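Local coordinates for ATP phosphoribosyltransferase (Methanobacterium thermoautotrophicum, PDB 2VD3), which probably catalyses the magnesium-dependent condensation of ATP with 5-phosphoribosyl 1-diphosphate, the first step of histidine biosynthesis, and is captured here in its histidine-inhibited form, at residues G13-P18 and L89-A94; A99-S104 and N171-I176; V117-F122 and D156-L161; M220-R225 and V252-A257. All blocks are in the same frame, centred on the assembly; numbering follows the deposited sequence. Where two conformers were deposited one is given.

Interaction 1 (G13-P18 and L89-A94)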
loop_
_atom_site.group_PDB
_atom_site.type_symbol
_atom_site.label_atom_id
_atom_site.label_comp_id
_atom_site.label_asym_id
_atom_site.label_seq_id
_atom_site.Cartn_x
_atom_site.Cartn_y
_atom_site.Cartn_z
ATOM N N GLY A 13 5.702 12.067 -5.549
ATOM C CA GLY A 13 7.121 12.182 -5.872
ATOM C C GLY A 13 7.892 13.125 -4.961
ATOM O O GLY A 13 7.337 13.707 -4.009
ATOM N N ARG A 14 9.175 13.287 -5.283
ATOM C CA ARG A 14 10.132 13.980 -4.419
ATOM C C ARG A 14 9.864 15.470 -4.242
ATOM O O ARG A 14 10.137 16.025 -3.181
ATOM C CB ARG A 14 11.574 13.732 -4.898
ATOM C CG ARG A 14 11.911 14.290 -6.277
ATOM C CD ARG A 14 13.135 13.607 -6.856
ATOM N NE ARG A 14 14.375 14.126 -6.285
ATOM C CZ ARG A 14 15.083 15.118 -6.818
ATOM N NH1 ARG A 14 14.669 15.703 -7.938
ATOM N NH2 ARG A 14 16.209 15.520 -6.232
ATOM N N ILE A 15 9.325 16.100 -5.286
ATOM C CA ILE A 15 9.050 17.529 -5.292
ATOM C C ILE A 15 7.891 17.906 -4.351
ATOM O O ILE A 15 7.847 19.030 -3.831
ATOM C CB ILE A 15 8.711 18.020 -6.722
ATOM C CG1 ILE A 15 9.851 17.716 -7.698
ATOM C CG2 ILE A 15 8.371 19.512 -6.729
ATOM C CD1 ILE A 15 9.483 18.004 -9.177
ATOM N N SER A 16 6.969 16.967 -4.130
ATOM C CA SER A 16 5.673 17.274 -3.511
ATOM C C SER A 16 5.747 17.858 -2.097
ATOM O O SER A 16 5.397 19.020 -1.898
ATOM C CB SER A 16 4.754 16.055 -3.548
ATOM O OG SER A 16 3.431 16.432 -3.227
ATOM N N GLU A 17 6.206 17.052 -1.137
ATOM C CA GLU A 17 6.305 17.455 0.271
ATOM C C GLU A 17 7.108 18.742 0.548
ATOM O O GLU A 17 6.639 19.595 1.304
ATOM C CB GLU A 17 6.824 16.300 1.144
ATOM C CG GLU A 17 5.737 15.456 1.798
ATOM C CD GLU A 17 6.299 14.223 2.496
ATOM O OE1 GLU A 17 7.259 13.622 1.960
ATOM O OE2 GLU A 17 5.780 13.847 3.574
ATOM N N PRO A 18 8.315 18.884 -0.041
ATOM C CA PRO A 18 9.051 20.135 0.185
ATOM C C PRO A 18 8.327 21.391 -0.333
ATOM O O PRO A 18 8.465 22.466 0.264
ATOM C CB PRO A 18 10.367 19.918 -0.575
ATOM C CG PRO A 18 10.470 18.462 -0.782
ATOM C CD PRO A 18 9.080 17.948 -0.885
ATOM N N LEU A 89 14.012 27.328 -6.653
ATOM C CA LEU A 89 13.582 26.975 -5.295
ATOM C C LEU A 89 14.604 26.206 -4.458
ATOM O O LEU A 89 14.334 25.858 -3.307
ATOM C CB LEU A 89 12.228 26.263 -5.329
ATOM C CG LEU A 89 11.118 27.109 -5.953
ATOM C CD1 LEU A 89 9.846 26.302 -6.128
ATOM C CD2 LEU A 89 10.865 28.382 -5.154
ATOM N N LYS A 90 15.771 25.951 -5.049
ATOM C CA LYS A 90 16.955 25.446 -4.349
ATOM C C LYS A 90 16.826 24.060 -3.731
ATOM O O LYS A 90 17.598 23.695 -2.853
ATOM C CB LYS A 90 17.472 26.466 -3.319
ATOM C CG LYS A 90 18.391 27.515 -3.931
ATOM C CD LYS A 90 18.571 28.735 -3.034
ATOM C CE LYS A 90 19.532 28.477 -1.882
ATOM N NZ LYS A 90 19.322 29.453 -0.763
ATOM N N TYR A 91 15.865 23.284 -4.211
ATOM C CA TYR A 91 15.744 21.887 -3.807
ATOM C C TYR A 91 15.463 21.024 -5.034
ATOM O O TYR A 91 15.209 21.542 -6.130
ATOM C CB TYR A 91 14.662 21.721 -2.724
ATOM C CG TYR A 91 13.223 21.731 -3.222
ATOM C CD1 TYR A 91 12.550 22.929 -3.472
ATOM C CD2 TYR A 91 12.538 20.535 -3.439
ATOM C CE1 TYR A 91 11.222 22.934 -3.921
ATOM C CE2 TYR A 91 11.225 20.523 -3.889
ATOM C CZ TYR A 91 10.566 21.720 -4.127
ATOM O OH TYR A 91 9.264 21.683 -4.568
ATOM N N GLY A 92 15.522 19.711 -4.852
ATOM C CA GLY A 92 15.214 18.777 -5.932
ATOM C C GLY A 92 16.180 18.888 -7.086
ATOM O O GLY A 92 15.796 18.803 -8.239
ATOM N N ARG A 93 17.447 19.090 -6.762
ATOM C CA ARG A 93 18.482 19.205 -7.776
ATOM C C ARG A 93 18.966 17.839 -8.248
ATOM O O ARG A 93 19.095 16.896 -7.461
ATOM C CB ARG A 93 19.613 20.101 -7.291
ATOM C CG ARG A 93 19.068 21.467 -6.905
ATOM C CD ARG A 93 20.130 22.500 -6.698
ATOM N NE ARG A 93 19.518 23.824 -6.759
ATOM C CZ ARG A 93 20.149 24.962 -6.485
ATOM N NH1 ARG A 93 21.423 24.953 -6.116
ATOM N NH2 ARG A 93 19.505 26.113 -6.582
ATOM N N ALA A 94 19.183 17.737 -9.554
ATOM C CA ALA A 94 19.472 16.470 -10.201
ATOM C C ALA A 94 20.029 16.752 -11.569
ATOM O O ALA A 94 19.698 17.764 -12.185
ATOM C CB ALA A 94 18.214 15.623 -10.306
#
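This contact sets the loop between strands 84-88 and 94-101 against the N-terminal part of helix 16-25 and the residues leading into it. The hydroxyl of Tyr-91 donates to Ile-15 O (OH to O 3.1 Å), meeting the carbonyl in its plane on a lone pair, while Pro-18 covers a ring face with a CH-pi contact, CB lying 3.9 Å from the Tyr-91 centroid. The carbonyl thus sits at the ring edge and the proline over the face, so both the reach and the tilt of the phenol are defined. A smaller leucine here would lack the hydroxyl and the aromatic face, and would probably loosen the approach to the helix. Arg-14 adds a second hold: its chain bends at chi3 (-79°), and two weak bonds run from NH1 to Gly-92 O (3.3 Å) and from NH2 to Arg-93 O (3.4 Å), both acceptors near the guanidinium plane. The same guanidinium weakly reaches Asp-32 O and Thr-33 O of the second subunit. One firm phenol bond is therefore joined by several weak arginine bonds to neutral carbonyls, which link backbone segments within and between subunits without pairing the charge at these acceptors.

Interaction 2 (A99-S104 and N171-I176)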
loop_
_atom_site.group_PDB
_atom_site.type_symbol
_atom_site.label_atom_id
_atom_site.label_comp_id
_atom_site.label_asym_id
_atom_site.label_seq_id
_atom_site.Cartn_x
_atom_site.Cartn_y
_atom_site.Cartn_z
ATOM N N ALA A 99 25.033 8.282 -19.992
ATOM C CA ALA A 99 25.857 7.233 -19.391
ATOM C C ALA A 99 26.024 6.029 -20.310
ATOM O O ALA A 99 25.148 5.734 -21.127
ATOM C CB ALA A 99 25.280 6.808 -18.046
ATOM N N ALA A 100 27.158 5.345 -20.164
ATOM C CA ALA A 100 27.482 4.160 -20.958
ATOM C C ALA A 100 27.907 2.995 -20.055
ATOM O O ALA A 100 28.452 3.231 -18.977
ATOM C CB ALA A 100 28.586 4.487 -21.948
ATOM N N PRO A 101 27.614 1.738 -20.467
ATOM C CA PRO A 101 28.229 0.549 -19.855
ATOM C C PRO A 101 29.715 0.775 -19.609
ATOM O O PRO A 101 30.447 1.058 -20.552
ATOM C CB PRO A 101 28.026 -0.523 -20.924
ATOM C CG PRO A 101 26.729 -0.145 -21.564
ATOM C CD PRO A 101 26.631 1.365 -21.501
ATOM N N GLU A 102 30.148 0.669 -18.352
ATOM C CA GLU A 102 31.495 1.106 -17.958
ATOM C C GLU A 102 32.628 0.521 -18.806
ATOM O O GLU A 102 33.644 1.178 -19.016
ATOM C CB GLU A 102 31.749 0.859 -16.463
ATOM C CG GLU A 102 32.119 -0.579 -16.082
ATOM C CD GLU A 102 32.088 -0.818 -14.579
ATOM O OE1 GLU A 102 31.457 -0.015 -13.849
ATOM O OE2 GLU A 102 32.688 -1.814 -14.127
ATOM N N ASP A 103 32.434 -0.699 -19.306
ATOM C CA ASP A 103 33.434 -1.369 -20.139
ATOM C C ASP A 103 33.429 -0.917 -21.603
ATOM O O ASP A 103 34.187 -1.452 -22.418
ATOM C CB ASP A 103 33.258 -2.894 -20.064
ATOM C CG ASP A 103 33.582 -3.452 -18.690
ATOM O OD1 ASP A 103 34.668 -3.135 -18.161
ATOM O OD2 ASP A 103 32.749 -4.210 -18.142
ATOM N N SER A 104 32.593 0.068 -21.933
ATOM C CA SER A 104 32.443 0.498 -23.324
ATOM C C SER A 104 33.631 1.305 -23.849
ATOM O O SER A 104 34.394 1.899 -23.076
ATOM C CB SER A 104 31.147 1.284 -23.525
ATOM O OG SER A 104 30.984 1.636 -24.887
ATOM N N ASN A 171 24.796 -0.174 -11.410
ATOM C CA ASN A 171 24.490 -0.840 -12.675
ATOM C C ASN A 171 25.694 -0.873 -13.609
ATOM O O ASN A 171 25.551 -1.141 -14.810
ATOM C CB ASN A 171 23.309 -0.154 -13.379
ATOM C CG ASN A 171 21.975 -0.763 -13.010
ATOM O OD1 ASN A 171 21.694 -1.926 -13.320
ATOM N ND2 ASN A 171 21.136 0.025 -12.351
ATOM N N HIS A 172 26.872 -0.598 -13.049
ATOM C CA HIS A 172 28.125 -0.569 -13.804
ATOM C C HIS A 172 28.034 0.341 -15.025
ATOM O O HIS A 172 28.227 -0.090 -16.166
ATOM C CB HIS A 172 28.576 -1.985 -14.181
ATOM C CG HIS A 172 29.140 -2.757 -13.030
ATOM N ND1 HIS A 172 30.477 -3.072 -12.932
ATOM C CD2 HIS A 172 28.553 -3.247 -11.913
ATOM C CE1 HIS A 172 30.688 -3.740 -11.812
ATOM N NE2 HIS A 172 29.537 -3.858 -11.174
ATOM N N LEU A 173 27.730 1.608 -14.757
ATOM C CA LEU A 173 27.647 2.620 -15.795
ATOM C C LEU A 173 28.510 3.817 -15.431
ATOM O O LEU A 173 28.649 4.154 -14.254
ATOM C CB LEU A 173 26.190 3.055 -16.030
ATOM C CG LEU A 173 25.167 1.969 -16.401
ATOM C CD1 LEU A 173 23.738 2.477 -16.324
ATOM C CD2 LEU A 173 25.443 1.355 -17.756
ATOM N N ARG A 174 29.083 4.449 -16.452
ATOM C CA ARG A 174 29.914 5.635 -16.284
ATOM C C ARG A 174 29.304 6.849 -16.996
ATOM O O ARG A 174 28.880 6.748 -18.153
ATOM C CB ARG A 174 31.318 5.344 -16.810
ATOM C CG ARG A 174 32.265 6.530 -16.825
ATOM C CD ARG A 174 33.579 6.191 -17.529
ATOM N NE ARG A 174 33.408 5.935 -18.961
ATOM C CZ ARG A 174 33.525 4.738 -19.539
ATOM N NH1 ARG A 174 33.816 3.663 -18.813
ATOM N NH2 ARG A 174 33.358 4.615 -20.853
ATOM N N VAL A 175 29.260 7.986 -16.297
ATOM C CA VAL A 175 28.772 9.253 -16.865
ATOM C C VAL A 175 29.741 9.716 -17.941
ATOM O O VAL A 175 30.922 9.926 -17.661
ATOM C CB VAL A 175 28.653 10.370 -15.791
ATOM C CG1 VAL A 175 28.246 11.695 -16.418
ATOM C CG2 VAL A 175 27.666 9.983 -14.706
ATOM N N ILE A 176 29.260 9.856 -19.172
ATOM C CA ILE A 176 30.125 10.347 -20.254
ATOM C C ILE A 176 29.791 11.781 -20.683
ATOM O O ILE A 176 30.508 12.380 -21.482
ATOM C CB ILE A 176 30.255 9.340 -21.455
ATOM C CG1 ILE A 176 28.905 9.036 -22.108
ATOM C CG2 ILE A 176 30.927 8.053 -21.000
ATOM C CD1 ILE A 176 28.711 9.708 -23.432
#
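Glu-102 and His-172 run side by side and point the same way, yet their flat ends are turned 48° against each other. His-172 ND1 donates to Glu-102 OE2 at 2.8 Å; the oxygen lies near the imidazole plane, but the nitrogen stands above the carboxylate plane. Glu-102 reaches this place with CG in the crowded position between N and the carbonyl carbon (chi1 80°) and an extended chain beyond. The carboxylate would tend to favour a protonated imidazole, whereas the stack on His-172 of the third subunit would probably oppose a charge on both rings.

Arg-174 approaches the same residue by another route. Its chain leaves with CG anti to the backbone N and bends at chi3 (66°), so that NH1 meets the backbone oxygen of Glu-102, not its carboxylate. This NH1 to O bond is very short, 2.5 Å, and lies on a lone pair in the carbonyl plane. Leu-173 lays CD2 alongside Pro-101 CD at 3.9 Å, the two side chains pointing the same way.

Between the two segments the backbones pair through Ala-100 N to Arg-174 O (3.0 Å) and Arg-174 N to Ala-100 O (2.9 Å). Glu-102 N continues the pairing to His-172 O at 3.0 Å, just where the type I turn from Pro-101 to Ser-104 begins. With its positive phi, His-172 is the C-prime residue of the Schellman motif that ends helix 166-170. The whole is an antiparallel strand pair, entered on one side from a Schellman-capped helix and left on the other through a beta turn.

Interaction 3 (V117-F122 and D156-L161). With MG (magnesium ion), chain J.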
loop_
_atom_site.group_PDB
_atom_site.type_symbol
_atom_site.label_atom_id
_atom_site.label_comp_id
_atom_site.label_asym_id
_atom_site.label_seq_id
_atom_site.Cartn_x
_atom_site.Cartn_y
_atom_site.Cartn_z
ATOM N N VAL A 117 22.196 3.615 -30.152
ATOM C CA VAL A 117 20.870 3.745 -29.557
ATOM C C VAL A 117 20.999 4.283 -28.138
ATOM O O VAL A 117 21.809 3.790 -27.350
ATOM C CB VAL A 117 20.090 2.406 -29.592
ATOM C CG1 VAL A 117 18.750 2.542 -28.894
ATOM C CG2 VAL A 117 19.894 1.946 -31.041
ATOM N N ILE A 118 20.219 5.321 -27.841
ATOM C CA ILE A 118 20.156 5.893 -26.498
ATOM C C ILE A 118 18.744 5.774 -25.950
ATOM O O ILE A 118 17.790 6.243 -26.579
ATOM C CB ILE A 118 20.576 7.381 -26.473
ATOM C CG1 ILE A 118 21.964 7.561 -27.096
ATOM C CG2 ILE A 118 20.547 7.920 -25.032
ATOM C CD1 ILE A 118 22.243 8.984 -27.582
ATOM N N ALA A 119 18.625 5.149 -24.779
ATOM C CA ALA A 119 17.353 5.018 -24.082
ATOM C C ALA A 119 17.200 6.155 -23.077
ATOM O O ALA A 119 18.155 6.523 -22.386
ATOM C CB ALA A 119 17.260 3.669 -23.373
ATOM N N THR A 120 15.992 6.701 -22.992
ATOM C CA THR A 120 15.765 7.889 -22.203
ATOM C C THR A 120 14.324 7.964 -21.711
ATOM O O THR A 120 13.440 7.288 -22.231
ATOM C CB THR A 120 16.110 9.163 -23.012
ATOM O OG1 THR A 120 16.105 10.309 -22.147
ATOM C CG2 THR A 120 15.117 9.375 -24.151
ATOM N N GLU A 121 14.103 8.772 -20.684
ATOM C CA GLU A 121 12.749 9.152 -20.320
ATOM C C GLU A 121 12.494 10.560 -20.827
ATOM O O GLU A 121 11.374 11.056 -20.743
ATOM C CB GLU A 121 12.531 9.048 -18.816
ATOM C CG GLU A 121 12.684 7.635 -18.296
ATOM C CD GLU A 121 12.281 7.508 -16.852
ATOM O OE1 GLU A 121 13.131 7.080 -16.048
ATOM O OE2 GLU A 121 11.126 7.847 -16.518
ATOM N N PHE A 122 13.540 11.176 -21.387
ATOM C CA PHE A 122 13.493 12.568 -21.845
ATOM C C PHE A 122 13.910 12.709 -23.311
ATOM O O PHE A 122 14.948 13.301 -23.601
ATOM C CB PHE A 122 14.371 13.454 -20.946
ATOM C CG PHE A 122 13.928 13.477 -19.513
ATOM C CD1 PHE A 122 14.379 12.508 -18.615
ATOM C CD2 PHE A 122 13.049 14.455 -19.066
ATOM C CE1 PHE A 122 13.954 12.511 -17.296
ATOM C CE2 PHE A 122 12.624 14.478 -17.747
ATOM C CZ PHE A 122 13.072 13.499 -16.858
ATOM N N ASP A 156 22.513 1.035 -26.374
ATOM C CA ASP A 156 23.941 1.128 -26.082
ATOM C C ASP A 156 24.170 2.115 -24.940
ATOM O O ASP A 156 24.976 1.863 -24.048
ATOM C CB ASP A 156 24.716 1.581 -27.320
ATOM C CG ASP A 156 24.422 0.729 -28.541
ATOM O OD1 ASP A 156 24.702 -0.490 -28.508
ATOM O OD2 ASP A 156 23.913 1.284 -29.537
ATOM N N LEU A 157 23.451 3.235 -24.977
ATOM C CA LEU A 157 23.575 4.290 -23.971
ATOM C C LEU A 157 22.239 4.640 -23.327
ATOM O O LEU A 157 21.166 4.337 -23.856
ATOM C CB LEU A 157 24.169 5.556 -24.586
ATOM C CG LEU A 157 25.480 5.461 -25.360
ATOM C CD1 LEU A 157 25.610 6.640 -26.298
ATOM C CD2 LEU A 157 26.645 5.399 -24.403
ATOM N N ILE A 158 22.314 5.290 -22.175
ATOM C CA ILE A 158 21.120 5.713 -21.466
ATOM C C ILE A 158 21.278 7.150 -21.012
ATOM O O ILE A 158 22.378 7.691 -21.014
ATOM C CB ILE A 158 20.802 4.796 -20.237
ATOM C CG1 ILE A 158 21.814 5.007 -19.105
ATOM C CG2 ILE A 158 20.759 3.322 -20.651
ATOM C CD1 ILE A 158 21.287 4.652 -17.722
ATOM N N THR A 159 20.166 7.771 -20.654
ATOM C CA THR A 159 20.204 9.004 -19.896
ATOM C C THR A 159 19.693 8.635 -18.522
ATOM O O THR A 159 19.010 7.621 -18.363
ATOM C CB THR A 159 19.320 10.118 -20.500
ATOM O OG1 THR A 159 17.939 9.780 -20.342
ATOM C CG2 THR A 159 19.647 10.348 -21.977
ATOM N N ASP A 160 20.028 9.443 -17.528
ATOM C CA ASP A 160 19.543 9.188 -16.185
ATOM C C ASP A 160 19.585 10.431 -15.322
ATOM O O ASP A 160 20.413 11.324 -15.530
ATOM C CB ASP A 160 20.345 8.063 -15.525
ATOM C CG ASP A 160 19.583 7.394 -14.410
ATOM O OD1 ASP A 160 20.194 6.622 -13.654
ATOM O OD2 ASP A 160 18.365 7.644 -14.289
ATOM N N LEU A 161 18.695 10.465 -14.341
ATOM C CA LEU A 161 18.548 11.604 -13.457
ATOM C C LEU A 161 19.074 11.242 -12.061
ATOM O O LEU A 161 18.522 10.362 -11.418
ATOM C CB LEU A 161 17.064 11.983 -13.400
ATOM C CG LEU A 161 16.608 13.408 -13.081
ATOM C CD1 LEU A 161 17.103 14.387 -14.131
ATOM C CD2 LEU A 161 15.081 13.434 -12.968
HETATM MG MG MG J . 16.571 7.702 -13.008
#
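Two neighbouring parallel strands of an alpha/beta sheet meet here, and the second of them carries a magnesium ligand. Val-117 O receives Leu-157 N at 2.9 Å, Ala-119 N gives to Leu-157 O at 2.8 Å, and Ala-119 O takes Thr-159 N at 2.9 Å, the staggered pattern of parallel pairing. Before the first rung, Asp-156 turns back so that OD2 accepts Val-117 N (3.0 Å) on its anti lone pair, in a nearly straight bond of 175°. Ile-118 and Leu-157 then lie side by side on one face of the sheet, CG1 against CD1.

At the far end Thr-120 holds its OG1 anti to the backbone N (chi1 -170°), where three partners converge. Phe-122 N donates to it at 2.8 Å, closing an ST turn just as Phe-122 takes the N-cap of helix 123-132; Thr-126 OG1 and Thr-159 OG1 are the others, the latter 2.6 Å from Thr-120 OG1 but less surely placed. A valine here would lose all three bonds and would probably disturb the passage from strand to helix. One residue beyond Thr-159, Asp-160 binds the magnesium ion through OD2 at 2.2 Å. Strand 117-120, helix 123-132 and strand 138-141 form a beta-alpha-beta unit, consistent with a lobe of the periplasmic-binding-protein fold, with the metal at the C-terminal end of strand 157-162.

Interaction 4 (M220-R225 and V252-A257). With HIS (histidine), chain C.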
loop_
_atom_site.group_PDB
_atom_site.type_symbol
_atom_site.label_atom_id
_atom_site.label_comp_id
_atom_site.label_asym_id
_atom_site.label_seq_id
_atom_site.Cartn_x
_atom_site.Cartn_y
_atom_site.Cartn_z
ATOM N N MET A 220 22.473 32.971 19.449
ATOM C CA MET A 220 22.445 33.770 20.680
ATOM C C MET A 220 23.404 33.194 21.719
ATOM O O MET A 220 23.560 31.976 21.820
ATOM C CB MET A 220 21.039 33.795 21.291
ATOM C CG MET A 220 19.945 34.305 20.387
ATOM S SD MET A 220 18.302 33.833 20.957
ATOM C CE MET A 220 17.914 35.110 22.147
ATOM N N LEU A 221 24.026 34.079 22.498
ATOM C CA LEU A 221 24.984 33.674 23.533
ATOM C C LEU A 221 25.064 34.675 24.680
ATOM O O LEU A 221 24.783 35.863 24.502
ATOM C CB LEU A 221 26.382 33.455 22.935
ATOM C CG LEU A 221 27.089 34.586 22.173
ATOM C CD1 LEU A 221 27.682 35.664 23.091
ATOM C CD2 LEU A 221 28.186 33.991 21.327
ATOM N N ASN A 222 25.453 34.177 25.849
ATOM C CA ASN A 222 25.768 35.018 26.992
ATOM C C ASN A 222 27.283 35.196 27.108
ATOM O O ASN A 222 28.029 34.217 27.139
ATOM C CB ASN A 222 25.201 34.408 28.276
ATOM C CG ASN A 222 23.683 34.426 28.315
ATOM O OD1 ASN A 222 23.043 35.362 27.830
ATOM N ND2 ASN A 222 23.099 33.392 28.914
ATOM N N ILE A 223 27.731 36.449 27.153
ATOM C CA ILE A 223 29.155 36.753 27.285
ATOM C C ILE A 223 29.399 37.767 28.394
ATOM O O ILE A 223 28.610 38.694 28.584
ATOM C CB ILE A 223 29.784 37.238 25.934
ATOM C CG1 ILE A 223 31.311 37.292 26.010
ATOM C CG2 ILE A 223 29.255 38.592 25.519
ATOM C CD1 ILE A 223 31.989 35.950 26.017
ATOM N N ASP A 224 30.485 37.571 29.137
ATOM C CA ASP A 224 30.946 38.571 30.089
ATOM C C ASP A 224 31.489 39.755 29.292
ATOM O O ASP A 224 32.207 39.571 28.301
ATOM C CB ASP A 224 32.001 37.987 31.037
ATOM C CG ASP A 224 31.474 36.797 31.837
ATOM O OD1 ASP A 224 31.117 36.984 33.022
ATOM O OD2 ASP A 224 31.397 35.678 31.278
ATOM N N ARG A 225 31.122 40.960 29.728
ATOM C CA ARG A 225 31.427 42.214 29.024
ATOM C C ARG A 225 32.906 42.418 28.669
ATOM O O ARG A 225 33.219 43.045 27.652
ATOM C CB ARG A 225 30.932 43.399 29.854
ATOM C CG ARG A 225 30.640 44.645 29.058
ATOM C CD ARG A 225 29.565 45.449 29.744
ATOM N NE ARG A 225 28.970 46.422 28.835
ATOM C CZ ARG A 225 27.760 46.951 28.991
ATOM N NH1 ARG A 225 27.305 47.830 28.107
ATOM N NH2 ARG A 225 27.005 46.601 30.026
ATOM N N VAL A 252 27.293 40.793 32.439
ATOM C CA VAL A 252 27.094 39.875 31.325
ATOM C C VAL A 252 26.149 40.518 30.322
ATOM O O VAL A 252 25.142 41.114 30.704
ATOM C CB VAL A 252 26.531 38.509 31.797
ATOM C CG1 VAL A 252 26.045 37.669 30.618
ATOM C CG2 VAL A 252 27.580 37.749 32.580
ATOM N N VAL A 253 26.496 40.412 29.042
ATOM C CA VAL A 253 25.577 40.785 27.971
ATOM C C VAL A 253 25.124 39.551 27.187
ATOM O O VAL A 253 25.717 38.475 27.309
ATOM C CB VAL A 253 26.160 41.878 27.022
ATOM C CG1 VAL A 253 26.452 43.166 27.792
ATOM C CG2 VAL A 253 27.404 41.391 26.301
ATOM N N ALA A 254 24.052 39.714 26.418
ATOM C CA ALA A 254 23.576 38.691 25.495
ATOM C C ALA A 254 23.792 39.208 24.083
ATOM O O ALA A 254 23.479 40.363 23.785
ATOM C CB ALA A 254 22.110 38.390 25.730
ATOM N N VAL A 255 24.349 38.366 23.221
ATOM C CA VAL A 255 24.686 38.785 21.869
ATOM C C VAL A 255 23.981 37.886 20.865
ATOM O O VAL A 255 24.086 36.656 20.954
ATOM C CB VAL A 255 26.209 38.728 21.620
ATOM C CG1 VAL A 255 26.546 39.234 20.227
ATOM C CG2 VAL A 255 26.957 39.533 22.661
ATOM N N HIS A 256 23.235 38.485 19.937
ATOM C CA HIS A 256 22.556 37.739 18.872
ATOM C C HIS A 256 23.023 38.186 17.477
ATOM O O HIS A 256 23.174 39.384 17.237
ATOM C CB HIS A 256 21.025 37.891 18.970
ATOM C CG HIS A 256 20.491 37.967 20.374
ATOM N ND1 HIS A 256 19.446 38.796 20.722
ATOM C CD2 HIS A 256 20.850 37.321 21.511
ATOM C CE1 HIS A 256 19.184 38.657 22.009
ATOM N NE2 HIS A 256 20.024 37.771 22.512
ATOM N N ALA A 257 23.214 37.227 16.573
ATOM C CA ALA A 257 23.574 37.507 15.189
ATOM C C ALA A 257 23.072 36.392 14.288
ATOM O O ALA A 257 23.032 35.225 14.682
ATOM C CB ALA A 257 25.073 37.665 15.048
HETATM N N HIS C . 20.063 35.349 28.786
HETATM C CA HIS C . 19.046 34.253 28.649
HETATM C C HIS C . 19.474 33.000 29.402
HETATM O O HIS C . 18.681 32.081 29.590
HETATM C CB HIS C . 18.807 33.913 27.174
HETATM C CG HIS C . 20.056 33.569 26.421
HETATM N ND1 HIS C . 20.549 34.353 25.399
HETATM C CD2 HIS C . 20.911 32.527 26.542
HETATM C CE1 HIS C . 21.657 33.808 24.925
HETATM N NE2 HIS C . 21.900 32.701 25.605
HETATM O OXT HIS C . 20.628 32.873 29.836
#
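Asn-222 ND2 is gripped by two bonds, giving one hydrogen to OXT of the bound histidine at 2.7 Å and another to Asp-278 OD2. The other branch of the amide, Asn-222 OD1, accepts the ligand's amino N at 3.1 Å. Two acceptors on one branch and a donor on the other leave little doubt about the amide's rotation, which the carboxylate of Asp-278 helps to fix. The ligand's imidazole comes close to the strand backbone, its CE1 3.4 Å from Leu-221 N.

Met-220, on the same face of the sheet, bends at chi3 (85°) and lays its methyl CE over one face of the His-256 ring, 3.7 Å from the centroid. His-256 lines the pocket of another bound histidine and was modelled in two conformers. Behind the pocket the antiparallel strands are joined by backbone bonds: Leu-221 and Val-255 exchange two (Leu-221 N to Val-255 O 3.0 Å), as do Ile-223 and Val-253 (Ile-223 N to Val-253 O 2.9 Å). On the face away from the ligand, Ile-223 CG2 nestles between the branches of Val-253 and Val-255, 3.4 Å from Val-253 CG2; helix 228-234 covers them. Two helices packed on four strands in this order match a ferredoxin-like fold.

The site is completed by Asp-278 O of the same chain and by Met-238, Thr-239, Gly-240, Thr-242 and Val-258 of the second subunit. Asn-222 thus reads the ammonium and carboxylate together with a neutral amide, so that this chemistry would recognise a free amino acid, and the inhibitor bridges two subunits.

How the interactions relate
Following the chain from the N terminus, interaction 1 closes first, bringing the loop after strand 84-88 back to the start of helix 16-25. Interaction 2 opens soon after, at 99-104, and closes only at 171-176; interaction 3 begins and ends within that span. Both lie in one sheet, joined where Ala-99 N lies 2.9 Å from Ile-158 O, a probable hydrogen bond. Interaction 1 touches interaction 3 through Ala-94 CB and Leu-161 CG. Interaction 4 comes last and apart, in the C-terminal domain, its centre about 57 Å from that of interaction 3. No pair of loops crosses, and interactions 1 and 4 both meet the second subunit.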